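Local coordinates for protein glycine betaine/carnitine/choline ABC transporter (Staphylococcus aureus subsp. aureus Mu50, PDB 3O66) that probably captures a quaternary-ammonium compound such as glycine betaine, carnitine or choline outside the membrane and delivers it to an ABC importer, at residues E236-T239 with T240-L244; M27-L30 with L31-D35; V270-E273 with F274-H278; N64-G67 with V68-N71; T250-M253 with Q254-N257. All blocks are in the same frame, centred on the assembly; numbering follows the deposited sequence. Where two conformers were deposited one is given.

Contact 1 (E236-T239 with T240-L244); sequences ELKT and TINKL
Thr240 donates its backbone N-H to Glu236 O (N to O 3.0 Å) and Ile241 N reaches Leu237 O at 2.8 Å, two rungs of the short α-helix 236-242 in a periplasmic-binding-protein fold. The second is almost straight, with an N-H...O angle of 176°. Asn242 N continues the ladder to Lys238 O, but the next rung, from Lys243 N to Thr239 O, is weak and bent to 122°. Lys243 N instead lies 3.0 Å from its other acceptor, Thr240 O, one residue nearer in the chain, so the winding tightens as the helix runs out.

Around this backbone core the side chains lean back on the preceding turn. Ile241 lays CG1 and CD1 against Leu237 O, because CG1 stands beside its own backbone N (chi1 -63°). Lys238 and Asn242 run alongside each other on the outer surface, and the amide of Asn242 turns its ND2 to Thr245 OG1.

Further out, the buried flank faces helix 19-35: Leu237 packs on Ile32, and Asp35 receives both Thr240 OG1 and the ammonium of Lys243, which is also paired with the C-terminal residue Asp282. Ile241 meanwhile presses on Ala224 and Ala226 of strand 222-227. Where the lysine and the amide run together, the nearest approach of the two side chains is between Lys238 CG and Asn242 OD1, at 3.9 Å.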
loop_
_atom_site.group_PDB
_atom_site.type_symbol
_atom_site.label_atom_id
_atom_site.label_comp_id
_atom_site.label_asym_id
_atom_site.label_seq_id
_atom_site.Cartn_x
_atom_site.Cartn_y
_atom_site.Cartn_z
ATOM N N GLU A 236 -22.683 0.686 12.778
ATOM C CA GLU A 236 -22.011 1.990 12.918
ATOM C C GLU A 236 -20.549 1.956 12.489
ATOM O O GLU A 236 -19.977 2.986 12.110
ATOM C CB GLU A 236 -22.144 2.528 14.362
ATOM C CG GLU A 236 -21.515 1.657 15.494
ATOM C CD GLU A 236 -22.403 0.512 16.004
ATOM O OE1 GLU A 236 -23.386 0.118 15.342
ATOM O OE2 GLU A 236 -22.098 -0.010 17.097
ATOM N N LEU A 237 -19.945 0.770 12.560
ATOM C CA LEU A 237 -18.539 0.616 12.237
ATOM C C LEU A 237 -18.307 0.805 10.760
ATOM O O LEU A 237 -17.223 1.212 10.373
ATOM C CB LEU A 237 -17.982 -0.728 12.699
ATOM C CG LEU A 237 -17.948 -0.970 14.209
ATOM C CD1 LEU A 237 -17.387 -2.367 14.468
ATOM C CD2 LEU A 237 -17.130 0.116 14.928
ATOM N N LYS A 238 -19.297 0.486 9.929
ATOM C CA LYS A 238 -19.131 0.673 8.489
ATOM C C LYS A 238 -19.020 2.168 8.174
ATOM O O LYS A 238 -18.204 2.581 7.350
ATOM C CB LYS A 238 -20.316 0.067 7.746
ATOM C CG LYS A 238 -20.201 0.100 6.233
ATOM C CD LYS A 238 -21.382 -0.741 5.665
ATOM C CE LYS A 238 -21.658 -0.467 4.206
ATOM N NZ LYS A 238 -20.454 -0.753 3.396
ATOM N N THR A 239 -19.825 2.974 8.864
ATOM C CA THR A 239 -19.750 4.437 8.754
ATOM C C THR A 239 -18.402 4.945 9.258
ATOM O O THR A 239 -17.768 5.793 8.609
ATOM C CB THR A 239 -20.872 5.087 9.565
ATOM O OG1 THR A 239 -22.128 4.659 9.037
ATOM C CG2 THR A 239 -20.794 6.592 9.495
ATOM N N THR A 240 -17.977 4.426 10.410
ATOM C CA THR A 240 -16.646 4.751 10.958
ATOM C C THR A 240 -15.507 4.462 9.976
ATOM O O THR A 240 -14.711 5.358 9.622
ATOM C CB THR A 240 -16.429 4.058 12.317
ATOM O OG1 THR A 240 -17.367 4.604 13.266
ATOM C CG2 THR A 240 -15.034 4.312 12.827
ATOM N N ILE A 241 -15.418 3.218 9.511
ATOM C CA ILE A 241 -14.349 2.843 8.584
ATOM C C ILE A 241 -14.397 3.710 7.318
ATOM O O ILE A 241 -13.360 4.205 6.875
ATOM C CB ILE A 241 -14.379 1.339 8.278
ATOM C CG1 ILE A 241 -14.116 0.525 9.574
ATOM C CG2 ILE A 241 -13.378 0.984 7.140
ATOM C CD1 ILE A 241 -14.629 -0.955 9.537
ATOM N N ASN A 242 -15.588 3.922 6.762
ATOM C CA ASN A 242 -15.738 4.776 5.577
ATOM C C ASN A 242 -15.296 6.220 5.765
ATOM O O ASN A 242 -15.076 6.912 4.788
ATOM C CB ASN A 242 -17.166 4.723 5.031
ATOM C CG ASN A 242 -17.379 3.554 4.057
ATOM O OD1 ASN A 242 -18.400 2.861 4.129
ATOM N ND2 ASN A 242 -16.418 3.332 3.146
ATOM N N LYS A 243 -15.138 6.677 7.003
ATOM C CA LYS A 243 -14.630 8.025 7.221
ATOM C C LYS A 243 -13.224 8.169 6.631
ATOM O O LYS A 243 -12.828 9.262 6.267
ATOM C CB LYS A 243 -14.540 8.336 8.709
ATOM C CG LYS A 243 -15.791 8.801 9.403
ATOM C CD LYS A 243 -15.361 8.997 10.887
ATOM C CE LYS A 243 -16.119 10.094 11.538
ATOM N NZ LYS A 243 -15.602 10.423 12.882
ATOM N N LEU A 244 -12.469 7.061 6.553
ATOM C CA LEU A 244 -11.097 7.122 6.056
ATOM C C LEU A 244 -10.988 6.958 4.541
ATOM O O LEU A 244 -9.906 7.111 3.998
ATOM C CB LEU A 244 -10.212 6.085 6.774
ATOM C CG LEU A 244 -10.024 6.337 8.304
ATOM C CD1 LEU A 244 -9.095 5.296 8.919
ATOM C CD2 LEU A 244 -9.462 7.700 8.565
#

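Contact 2 (M27-L30 with L31-D35); sequences MLRL and LIEHD
Leu31 folds back on Met27, a selenomethionine here, donating its backbone N-H to Met27 O (N to O 2.9 Å) while its CB rests 3.2 Å from the same oxygen. One residue on, Ile32 repeats the step against Leu28. Its N bonds to Leu28 O, and CG1, set beside the backbone N, carries the CD1 methyl back over that carbonyl, with CD1 and Leu28 O 3.4 Å apart.

Glu33 makes the charged contact of this turn, an i to i+4 salt bridge with Arg29. The two side chains run alongside each other, and Arg29 NH1 meets Glu33 OE2 at 3.1 Å. The hydrogen bond within the pair is weak, bent to 132°, and the guanidinium and carboxylate planes stand 57° apart. The arginine reaches its partner by bending at chi3 (68°), which leaves Leu30 CG over one guanidinium face, toward its rim; its NE is used by His26 ND1. Glu33 N also bonds to Arg29 O.

His34 N bonds to Leu30 O, its ring stacking on Tyr280 and bonding to Asp282. Asp35 N adds a further rung to Leu31 O, its carboxylate held by Thr240 and Lys243. Helix 19-35 is the crossover of the β-α-β unit between strands 12-16 and 43-48: Leu28 and Ile32 lie on Ile65 of strand 65-70 and on helix 236-242, while Met27 and Leu30 pack against helix 267-277.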
loop_
_atom_site.group_PDB
_atom_site.type_symbol
_atom_site.label_atom_id
_atom_site.label_comp_id
_atom_site.label_asym_id
_atom_site.label_seq_id
_atom_site.Cartn_x
_atom_site.Cartn_y
_atom_site.Cartn_z
HETATM N N MSE A 27 -4.900 3.637 13.432
HETATM C CA MSE A 27 -5.793 4.729 13.085
HETATM C C MSE A 27 -7.235 4.243 13.179
HETATM O O MSE A 27 -8.073 4.923 13.783
HETATM C CB MSE A 27 -5.443 5.275 11.696
HETATM C CG MSE A 27 -6.087 6.559 11.319
HETATM SE SE MSE A 27 -5.588 6.963 9.451
HETATM C CE MSE A 27 -3.673 7.365 9.619
ATOM N N LEU A 28 -7.498 3.028 12.676
ATOM C CA LEU A 28 -8.836 2.425 12.812
ATOM C C LEU A 28 -9.166 2.193 14.273
ATOM O O LEU A 28 -10.289 2.455 14.705
ATOM C CB LEU A 28 -8.945 1.098 12.043
ATOM C CG LEU A 28 -8.995 1.225 10.517
ATOM C CD1 LEU A 28 -8.861 -0.162 9.891
ATOM C CD2 LEU A 28 -10.283 1.900 10.049
ATOM N N ARG A 29 -8.181 1.739 15.051
ATOM C CA ARG A 29 -8.436 1.438 16.472
ATOM C C ARG A 29 -8.864 2.720 17.200
ATOM O O ARG A 29 -9.857 2.730 17.970
ATOM C CB ARG A 29 -7.188 0.822 17.147
ATOM C CG ARG A 29 -7.311 0.710 18.667
ATOM C CD ARG A 29 -6.004 0.188 19.280
ATOM N NE ARG A 29 -4.890 1.149 19.160
ATOM C CZ ARG A 29 -4.649 2.142 20.009
ATOM N NH1 ARG A 29 -5.431 2.331 21.067
ATOM N NH2 ARG A 29 -3.606 2.943 19.809
ATOM N N LEU A 30 -8.103 3.789 16.973
ATOM C CA LEU A 30 -8.367 5.057 17.631
ATOM C C LEU A 30 -9.650 5.700 17.145
ATOM O O LEU A 30 -10.369 6.329 17.921
ATOM C CB LEU A 30 -7.164 6.016 17.524
ATOM C CG LEU A 30 -5.888 5.614 18.278
ATOM C CD1 LEU A 30 -4.668 6.339 17.684
ATOM C CD2 LEU A 30 -5.972 5.855 19.828
ATOM N N LEU A 31 -9.945 5.535 15.857
ATOM C CA LEU A 31 -11.124 6.156 15.294
ATOM C C LEU A 31 -12.367 5.440 15.817
ATOM O O LEU A 31 -13.355 6.090 16.138
ATOM C CB LEU A 31 -11.061 6.112 13.765
ATOM C CG LEU A 31 -12.155 6.837 13.007
ATOM C CD1 LEU A 31 -12.272 8.306 13.401
ATOM C CD2 LEU A 31 -11.883 6.679 11.499
ATOM N N ILE A 32 -12.308 4.111 15.926
ATOM C CA ILE A 32 -13.422 3.340 16.506
ATOM C C ILE A 32 -13.622 3.717 17.972
ATOM O O ILE A 32 -14.756 3.963 18.409
ATOM C CB ILE A 32 -13.224 1.830 16.324
ATOM C CG1 ILE A 32 -13.352 1.488 14.820
ATOM C CG2 ILE A 32 -14.203 1.030 17.198
ATOM C CD1 ILE A 32 -12.720 0.151 14.452
ATOM N N GLU A 33 -12.531 3.791 18.738
ATOM C CA GLU A 33 -12.662 4.276 20.121
ATOM C C GLU A 33 -13.354 5.633 20.148
ATOM O O GLU A 33 -14.231 5.885 21.003
ATOM C CB GLU A 33 -11.313 4.353 20.832
ATOM C CG GLU A 33 -10.726 2.988 21.132
ATOM C CD GLU A 33 -9.369 3.050 21.834
ATOM O OE1 GLU A 33 -9.167 3.962 22.668
ATOM O OE2 GLU A 33 -8.516 2.166 21.550
ATOM N N HIS A 34 -12.926 6.521 19.258
ATOM C CA HIS A 34 -13.463 7.888 19.217
ATOM C C HIS A 34 -14.957 7.894 18.880
ATOM O O HIS A 34 -15.764 8.457 19.635
ATOM C CB HIS A 34 -12.671 8.775 18.235
ATOM C CG HIS A 34 -13.254 10.155 18.057
ATOM N ND1 HIS A 34 -13.043 11.182 18.958
ATOM C CD2 HIS A 34 -14.051 10.664 17.088
ATOM C CE1 HIS A 34 -13.674 12.269 18.540
ATOM N NE2 HIS A 34 -14.297 11.980 17.409
ATOM N N ASP A 35 -15.327 7.266 17.763
ATOM C CA ASP A 35 -16.726 7.285 17.334
ATOM C C ASP A 35 -17.687 6.588 18.301
ATOM O O ASP A 35 -18.860 6.973 18.377
ATOM C CB ASP A 35 -16.884 6.673 15.946
ATOM C CG ASP A 35 -16.438 7.593 14.844
ATOM O OD1 ASP A 35 -15.966 8.717 15.111
ATOM O OD2 ASP A 35 -16.575 7.188 13.683
#

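Contact 3 (V270-E273 with F274-H278); sequences VAEE and FLKKH
Glu272 and Lys276, one helical turn apart, run side by side and form a long salt bridge, with Glu272 OE2 3.9 Å from Lys276 NZ. The pairing belongs to one of two conformers of Glu272 and is doubtful. In that conformer Glu272 swings CG away from its backbone N (chi1 -165°) and then extends, whereas Lys276 keeps CG beside its N, where that carbon lies 3.4 Å from Glu272 O. The lysine chain stays straight until chi4, and the bend there turns NZ to the hydroxyl of Tyr280, with which it is hydrogen-bonded.

Leu275 uses the same kind of first torsion as Lys276, which sets its CG 3.4 Å from Ala271 O. In Phe274 the opposite choice (chi1 -177°) throws the ring clear of the preceding turn, and of its side chain CB alone stays close to Val270 O. One face of that ring receives His278 CD2, 3.7 Å above the plane and displaced toward the rim. His278 is already past the helix, yet its N still reaches Phe274 O at 3.1 Å, and its imidazole also stacks on Phe281.

Four regular backbone bonds, from Phe274 N to Val270 O through Lys277 N to Glu273 O, keep the turns in step. Acidic and basic chains occupy the outer side, while Val270, Phe274 and Leu275 are buried against helices 19-35 and 250-261: the amphipathic pattern of a C-terminal helix laid over the surface of a substrate-binding-protein lobe.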
loop_
_atom_site.group_PDB
_atom_site.type_symbol
_atom_site.label_atom_id
_atom_site.label_comp_id
_atom_site.label_asym_id
_atom_site.label_seq_id
_atom_site.Cartn_x
_atom_site.Cartn_y
_atom_site.Cartn_z
ATOM N N VAL A 270 1.789 8.322 15.359
ATOM C CA VAL A 270 1.588 8.895 14.025
ATOM C C VAL A 270 0.082 8.871 13.662
ATOM O O VAL A 270 -0.470 9.868 13.131
ATOM C CB VAL A 270 2.393 8.097 12.965
ATOM C CG1 VAL A 270 2.077 8.585 11.507
ATOM C CG2 VAL A 270 3.919 8.125 13.289
ATOM N N ALA A 271 -0.568 7.740 13.948
ATOM C CA ALA A 271 -2.005 7.591 13.661
ATOM C C ALA A 271 -2.825 8.658 14.408
ATOM O O ALA A 271 -3.690 9.303 13.829
ATOM C CB ALA A 271 -2.518 6.140 14.010
ATOM N N GLU A 272 -2.534 8.850 15.696
ATOM C CA GLU A 272 -3.307 9.789 16.502
ATOM C C GLU A 272 -3.082 11.238 16.086
ATOM O O GLU A 272 -4.032 12.008 16.044
ATOM C CB GLU A 272 -3.036 9.612 17.990
ATOM C CG GLU A 272 -4.070 10.311 18.880
ATOM C CD GLU A 272 -3.965 9.899 20.353
ATOM O OE1 GLU A 272 -2.828 9.665 20.829
ATOM O OE2 GLU A 272 -5.023 9.816 21.035
ATOM N N GLU A 273 -1.838 11.600 15.771
ATOM C CA GLU A 273 -1.553 12.952 15.316
ATOM C C GLU A 273 -2.303 13.297 14.017
ATOM O O GLU A 273 -2.872 14.404 13.891
ATOM C CB GLU A 273 -0.036 13.198 15.205
ATOM C CG GLU A 273 0.645 13.150 16.560
ATOM C CD GLU A 273 2.146 13.467 16.536
ATOM O OE1 GLU A 273 2.774 13.532 15.443
ATOM O OE2 GLU A 273 2.693 13.642 17.648
ATOM N N PHE A 274 -2.336 12.332 13.101
ATOM C CA PHE A 274 -3.077 12.460 11.848
ATOM C C PHE A 274 -4.580 12.641 12.140
ATOM O O PHE A 274 -5.223 13.547 11.599
ATOM C CB PHE A 274 -2.836 11.240 10.956
ATOM C CG PHE A 274 -3.502 11.327 9.610
ATOM C CD1 PHE A 274 -2.963 12.136 8.610
ATOM C CD2 PHE A 274 -4.646 10.586 9.353
ATOM C CE1 PHE A 274 -3.559 12.225 7.336
ATOM C CE2 PHE A 274 -5.280 10.646 8.070
ATOM C CZ PHE A 274 -4.724 11.473 7.064
ATOM N N LEU A 275 -5.122 11.797 13.006
ATOM C CA LEU A 275 -6.529 11.888 13.346
ATOM C C LEU A 275 -6.859 13.238 13.966
ATOM O O LEU A 275 -7.870 13.846 13.612
ATOM C CB LEU A 275 -6.977 10.772 14.302
ATOM C CG LEU A 275 -7.070 9.421 13.637
ATOM C CD1 LEU A 275 -7.256 8.288 14.672
ATOM C CD2 LEU A 275 -8.182 9.427 12.518
ATOM N N LYS A 276 -6.000 13.712 14.880
ATOM C CA LYS A 276 -6.253 15.005 15.520
ATOM C C LYS A 276 -6.191 16.146 14.503
ATOM O O LYS A 276 -7.002 17.057 14.540
ATOM C CB LYS A 276 -5.269 15.252 16.671
ATOM C CG LYS A 276 -5.554 14.371 17.889
ATOM C CD LYS A 276 -4.802 14.899 19.116
ATOM C CE LYS A 276 -5.056 14.064 20.399
ATOM N NZ LYS A 276 -6.412 13.421 20.469
ATOM N N LYS A 277 -5.242 16.062 13.578
ATOM C CA LYS A 277 -5.070 17.079 12.528
ATOM C C LYS A 277 -6.349 17.204 11.687
ATOM O O LYS A 277 -6.670 18.282 11.194
ATOM C CB LYS A 277 -3.890 16.685 11.619
ATOM C CG LYS A 277 -3.475 17.746 10.622
ATOM C CD LYS A 277 -2.404 17.226 9.646
ATOM C CE LYS A 277 -2.377 18.076 8.385
ATOM N NZ LYS A 277 -1.520 17.469 7.291
ATOM N N HIS A 278 -7.061 16.092 11.514
ATOM C CA HIS A 278 -8.287 16.097 10.736
ATOM C C HIS A 278 -9.566 16.020 11.586
ATOM O O HIS A 278 -10.620 15.700 11.044
ATOM C CB HIS A 278 -8.246 15.008 9.659
ATOM C CG HIS A 278 -7.207 15.252 8.609
ATOM N ND1 HIS A 278 -7.446 16.035 7.504
ATOM C CD2 HIS A 278 -5.930 14.814 8.492
ATOM C CE1 HIS A 278 -6.365 16.080 6.749
ATOM N NE2 HIS A 278 -5.423 15.354 7.330
#

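Contact 4 (N64-G67 with V68-N71); sequences NISG and VRYN
Ser66 and Arg69 meet across a kink in their strand, and this is where the packing is closest. Ser66 CB lies 3.4 Å from Arg69 CG, and the serine hydroxyl takes a hydrogen bond from the end of the same side chain, Arg69 NH1 to Ser66 OG at 3.1 Å with an angle of 152°. The oxygen sits at the guanidinium edge, only 8° out of its plane. To return there the arginine curls on itself, bending at chi2 and again in the same sense at chi3, so that its methylenes and its terminal nitrogen both touch one small residue. Ser66 OG is also paired with Thr14 OG1 of the adjacent strand, and Arg69 NE forms a salt bridge with Asp74; the guanidinium is therefore held from two directions, which would fix its rotation.

Gly67 makes the corner. Its backbone adopts helical angles between extended neighbours, and the break divides strand 65-70, the central strand of a five-stranded mixed sheet, flanked by the parallel strand 12-16 and the antiparallel strand 222-227. The carbonyl at the corner is taken by the hydroxyl of Tyr110.

Beyond the corner the two segments touch more sparingly. Val68 CB is 3.3 Å from Gly67 C, a contact between chain neighbours, and its methyls turn to Ser21 and Ile24 of helix 19-35. The partly exposed end is at Asn64, remote from the second segment; the side-chain amide of Asn64 bonds to Lys12 N and Asp10 O.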
loop_
_atom_site.group_PDB
_atom_site.type_symbol
_atom_site.label_atom_id
_atom_site.label_comp_id
_atom_site.label_asym_id
_atom_site.label_seq_id
_atom_site.Cartn_x
_atom_site.Cartn_y
_atom_site.Cartn_z
ATOM N N ASN A 64 -11.470 -9.636 13.016
ATOM C CA ASN A 64 -12.593 -9.292 12.156
ATOM C C ASN A 64 -12.422 -8.052 11.312
ATOM O O ASN A 64 -13.353 -7.701 10.573
ATOM C CB ASN A 64 -13.913 -9.255 12.944
ATOM C CG ASN A 64 -13.787 -8.520 14.275
ATOM O OD1 ASN A 64 -12.816 -7.787 14.516
ATOM N ND2 ASN A 64 -14.758 -8.737 15.158
ATOM N N ILE A 65 -11.257 -7.391 11.419
ATOM C CA ILE A 65 -10.885 -6.253 10.557
ATOM C C ILE A 65 -9.422 -6.468 10.136
ATOM O O ILE A 65 -8.646 -6.948 10.929
ATOM C CB ILE A 65 -10.993 -4.887 11.288
ATOM C CG1 ILE A 65 -12.457 -4.556 11.633
ATOM C CG2 ILE A 65 -10.335 -3.754 10.473
ATOM C CD1 ILE A 65 -12.611 -3.280 12.504
ATOM N N SER A 66 -9.096 -6.212 8.866
ATOM C CA SER A 66 -7.709 -6.017 8.437
ATOM C C SER A 66 -7.495 -4.517 8.229
ATOM O O SER A 66 -8.248 -3.887 7.478
ATOM C CB SER A 66 -7.431 -6.763 7.132
ATOM O OG SER A 66 -7.433 -8.180 7.331
ATOM N N GLY A 67 -6.465 -3.944 8.861
ATOM C CA GLY A 67 -6.240 -2.494 8.755
ATOM C C GLY A 67 -6.000 -2.097 7.303
ATOM O O GLY A 67 -6.589 -1.124 6.798
ATOM N N VAL A 68 -5.159 -2.868 6.614
ATOM C CA VAL A 68 -4.821 -2.561 5.223
ATOM C C VAL A 68 -4.619 -3.852 4.435
ATOM O O VAL A 68 -3.952 -4.788 4.895
ATOM C CB VAL A 68 -3.595 -1.570 5.090
ATOM C CG1 VAL A 68 -2.337 -2.207 5.573
ATOM C CG2 VAL A 68 -3.442 -1.071 3.652
ATOM N N ARG A 69 -5.285 -3.894 3.284
ATOM C CA ARG A 69 -5.178 -4.951 2.331
ATOM C C ARG A 69 -4.997 -4.287 0.992
ATOM O O ARG A 69 -5.467 -3.169 0.789
ATOM C CB ARG A 69 -6.480 -5.810 2.383
ATOM C CG ARG A 69 -6.671 -6.506 3.785
ATOM C CD ARG A 69 -5.731 -7.731 3.997
ATOM N NE ARG A 69 -6.167 -8.869 3.165
ATOM C CZ ARG A 69 -7.133 -9.743 3.492
ATOM N NH1 ARG A 69 -7.757 -9.676 4.665
ATOM N NH2 ARG A 69 -7.473 -10.712 2.643
ATOM N N TYR A 70 -4.334 -4.967 0.062
ATOM C CA TYR A 70 -4.077 -4.363 -1.233
ATOM C C TYR A 70 -4.808 -5.149 -2.295
ATOM O O TYR A 70 -4.644 -6.365 -2.334
ATOM C CB TYR A 70 -2.583 -4.342 -1.494
ATOM C CG TYR A 70 -1.868 -3.722 -0.325
ATOM C CD1 TYR A 70 -1.668 -2.346 -0.271
ATOM C CD2 TYR A 70 -1.411 -4.514 0.738
ATOM C CE1 TYR A 70 -1.031 -1.766 0.794
ATOM C CE2 TYR A 70 -0.755 -3.940 1.840
ATOM C CZ TYR A 70 -0.574 -2.554 1.852
ATOM O OH TYR A 70 0.055 -1.944 2.907
ATOM N N ASN A 71 -5.597 -4.472 -3.144
ATOM C CA ASN A 71 -6.526 -5.242 -4.007
ATOM C C ASN A 71 -5.865 -6.235 -4.977
ATOM O O ASN A 71 -6.321 -7.367 -5.091
ATOM C CB ASN A 71 -7.635 -4.400 -4.655
ATOM C CG ASN A 71 -7.116 -3.320 -5.619
ATOM O OD1 ASN A 71 -5.895 -3.128 -5.831
ATOM N ND2 ASN A 71 -8.068 -2.586 -6.196
#

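Contact 5 (T250-M253 with Q254-N257); sequences TSEM and QRLN
Four consecutive i to i+4 backbone bonds, from Gln254 N to Thr250 O through Asn257 N to Met253 O, wind 250-257 into regular α-helix. On its outer side, in one of the two conformers of Glu252, Arg255 forms an i to i+3 salt bridge, gripping Glu252 side-on through two nitrogens that share a single oxygen: Arg255 NH1 is 2.9 Å and NE 3.0 Å from Glu252 OE1. That oxygen lies in the guanidinium plane, yet the carboxylate is turned 55° from it; NH1 arrives nearly in line with the C-O bond and NE from above the carboxylate plane. A bend at chi3 (-72°) folds the arginine back, placing its guanidinium centre over Ser251 O.

Gln254 lies across Thr250, with Gln254 NE2 3.7 Å from Thr250 CG2, and sends that nitrogen on to Ser197 O. Its OE1 accepts from two waters, one of which also bonds to Ser251 OG, while the other makes a weak bond to Ser251 O.

On the buried side the selenomethionine Met253 bends at chi2 and again at chi3, bringing Met253 CE to 3.7 Å from Leu256 CB and 3.5 Å from Asn257 OD1. Asn257 ND2 is held by Thr198 O and Glu20 OE1, and its side chain is about 3 Å from a bound acetate. Met253 packs on Ile23 and Ile24 of helix 19-35, Leu256 on Val270 and Phe274 of helix 267-277, and Gln254 on helix 200-204.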
loop_
_atom_site.group_PDB
_atom_site.type_symbol
_atom_site.label_atom_id
_atom_site.label_comp_id
_atom_site.label_asym_id
_atom_site.label_seq_id
_atom_site.Cartn_x
_atom_site.Cartn_y
_atom_site.Cartn_z
ATOM N N THR A 250 -1.368 8.853 -1.925
ATOM C CA THR A 250 -0.044 8.214 -1.921
ATOM C C THR A 250 1.062 9.085 -1.289
ATOM O O THR A 250 1.854 8.587 -0.467
ATOM C CB THR A 250 0.312 7.719 -3.321
ATOM O OG1 THR A 250 -0.724 6.806 -3.712
ATOM C CG2 THR A 250 1.662 6.974 -3.344
ATOM N N SER A 251 1.070 10.368 -1.633
ATOM C CA SER A 251 2.015 11.357 -1.060
ATOM C C SER A 251 1.877 11.433 0.472
ATOM O O SER A 251 2.848 11.536 1.201
ATOM C CB SER A 251 1.717 12.756 -1.637
ATOM O OG SER A 251 1.960 12.799 -3.039
ATOM N N GLU A 252 0.646 11.363 0.959
ATOM C CA GLU A 252 0.400 11.423 2.401
ATOM C C GLU A 252 0.873 10.150 3.107
ATOM O O GLU A 252 1.436 10.223 4.195
ATOM C CB GLU A 252 -1.084 11.673 2.689
ATOM C CG GLU A 252 -1.389 11.975 4.138
ATOM C CD GLU A 252 -0.743 13.266 4.624
ATOM O OE1 GLU A 252 -0.338 14.112 3.788
ATOM O OE2 GLU A 252 -0.680 13.441 5.863
HETATM N N MSE A 253 0.660 8.993 2.485
HETATM C CA MSE A 253 1.140 7.717 3.060
HETATM C C MSE A 253 2.658 7.718 3.122
HETATM O O MSE A 253 3.215 7.184 4.079
HETATM C CB MSE A 253 0.671 6.513 2.229
HETATM C CG MSE A 253 0.840 5.125 2.939
HETATM SE SE MSE A 253 -0.248 5.011 4.590
HETATM C CE MSE A 253 1.168 5.180 5.933
ATOM N N GLN A 254 3.315 8.266 2.093
ATOM C CA GLN A 254 4.771 8.413 2.117
ATOM C C GLN A 254 5.190 9.239 3.327
ATOM O O GLN A 254 6.081 8.820 4.090
ATOM C CB GLN A 254 5.298 9.058 0.836
ATOM C CG GLN A 254 5.174 8.175 -0.433
ATOM C CD GLN A 254 5.186 9.019 -1.684
ATOM O OE1 GLN A 254 5.343 10.245 -1.606
ATOM N NE2 GLN A 254 5.035 8.383 -2.847
ATOM N N ARG A 255 4.512 10.378 3.534
ATOM C CA ARG A 255 4.798 11.241 4.678
ATOM C C ARG A 255 4.562 10.560 6.017
ATOM O O ARG A 255 5.355 10.731 6.952
ATOM C CB ARG A 255 4.007 12.580 4.640
ATOM C CG ARG A 255 4.591 13.623 3.664
ATOM C CD ARG A 255 3.805 14.967 3.727
ATOM N NE ARG A 255 2.485 14.831 3.109
ATOM C CZ ARG A 255 2.244 14.937 1.800
ATOM N NH1 ARG A 255 1.011 14.786 1.353
ATOM N NH2 ARG A 255 3.233 15.173 0.936
ATOM N N LEU A 256 3.464 9.823 6.131
ATOM C CA LEU A 256 3.150 9.133 7.377
ATOM C C LEU A 256 4.183 8.053 7.627
ATOM O O LEU A 256 4.680 7.910 8.743
ATOM C CB LEU A 256 1.732 8.521 7.318
ATOM C CG LEU A 256 0.611 9.563 7.313
ATOM C CD1 LEU A 256 -0.720 8.857 7.008
ATOM C CD2 LEU A 256 0.560 10.382 8.638
ATOM N N ASN A 257 4.526 7.295 6.588
ATOM C CA ASN A 257 5.570 6.265 6.762
ATOM C C ASN A 257 6.892 6.883 7.223
ATOM O O ASN A 257 7.619 6.290 8.031
ATOM C CB ASN A 257 5.787 5.468 5.492
ATOM C CG ASN A 257 4.774 4.359 5.335
ATOM O OD1 ASN A 257 4.322 3.754 6.334
ATOM N ND2 ASN A 257 4.379 4.093 4.094
HETATM O O HOH W 1 4.369 12.005 -3.687
HETATM O O HOH W 2 5.781 12.436 -0.219
#

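How the contacts relate
Along the chain the order is contact 2, 4, 1, 5, 3. Helix 19-35, which carries contact 2, is the hub: it touches all four others, with centres about 10 Å away for contact 1, 11 Å for contact 3, 15 Å for contact 4 and 20 Å for contact 5. Contact 4 supplies the sheet strand beneath this helix, and contact 1 packs on both. Contacts 5 and 3 lie on successive helices, 250-261 and 267-277, and meet directly. Early and late parts of the chain are thus gathered round helix 19-35, which lies on the five-stranded sheet, consistent with the two-lobed substrate-binding proteins, whose chain passes between lobes. Contacts 3 and 4, about 20 Å apart between centres, do not touch.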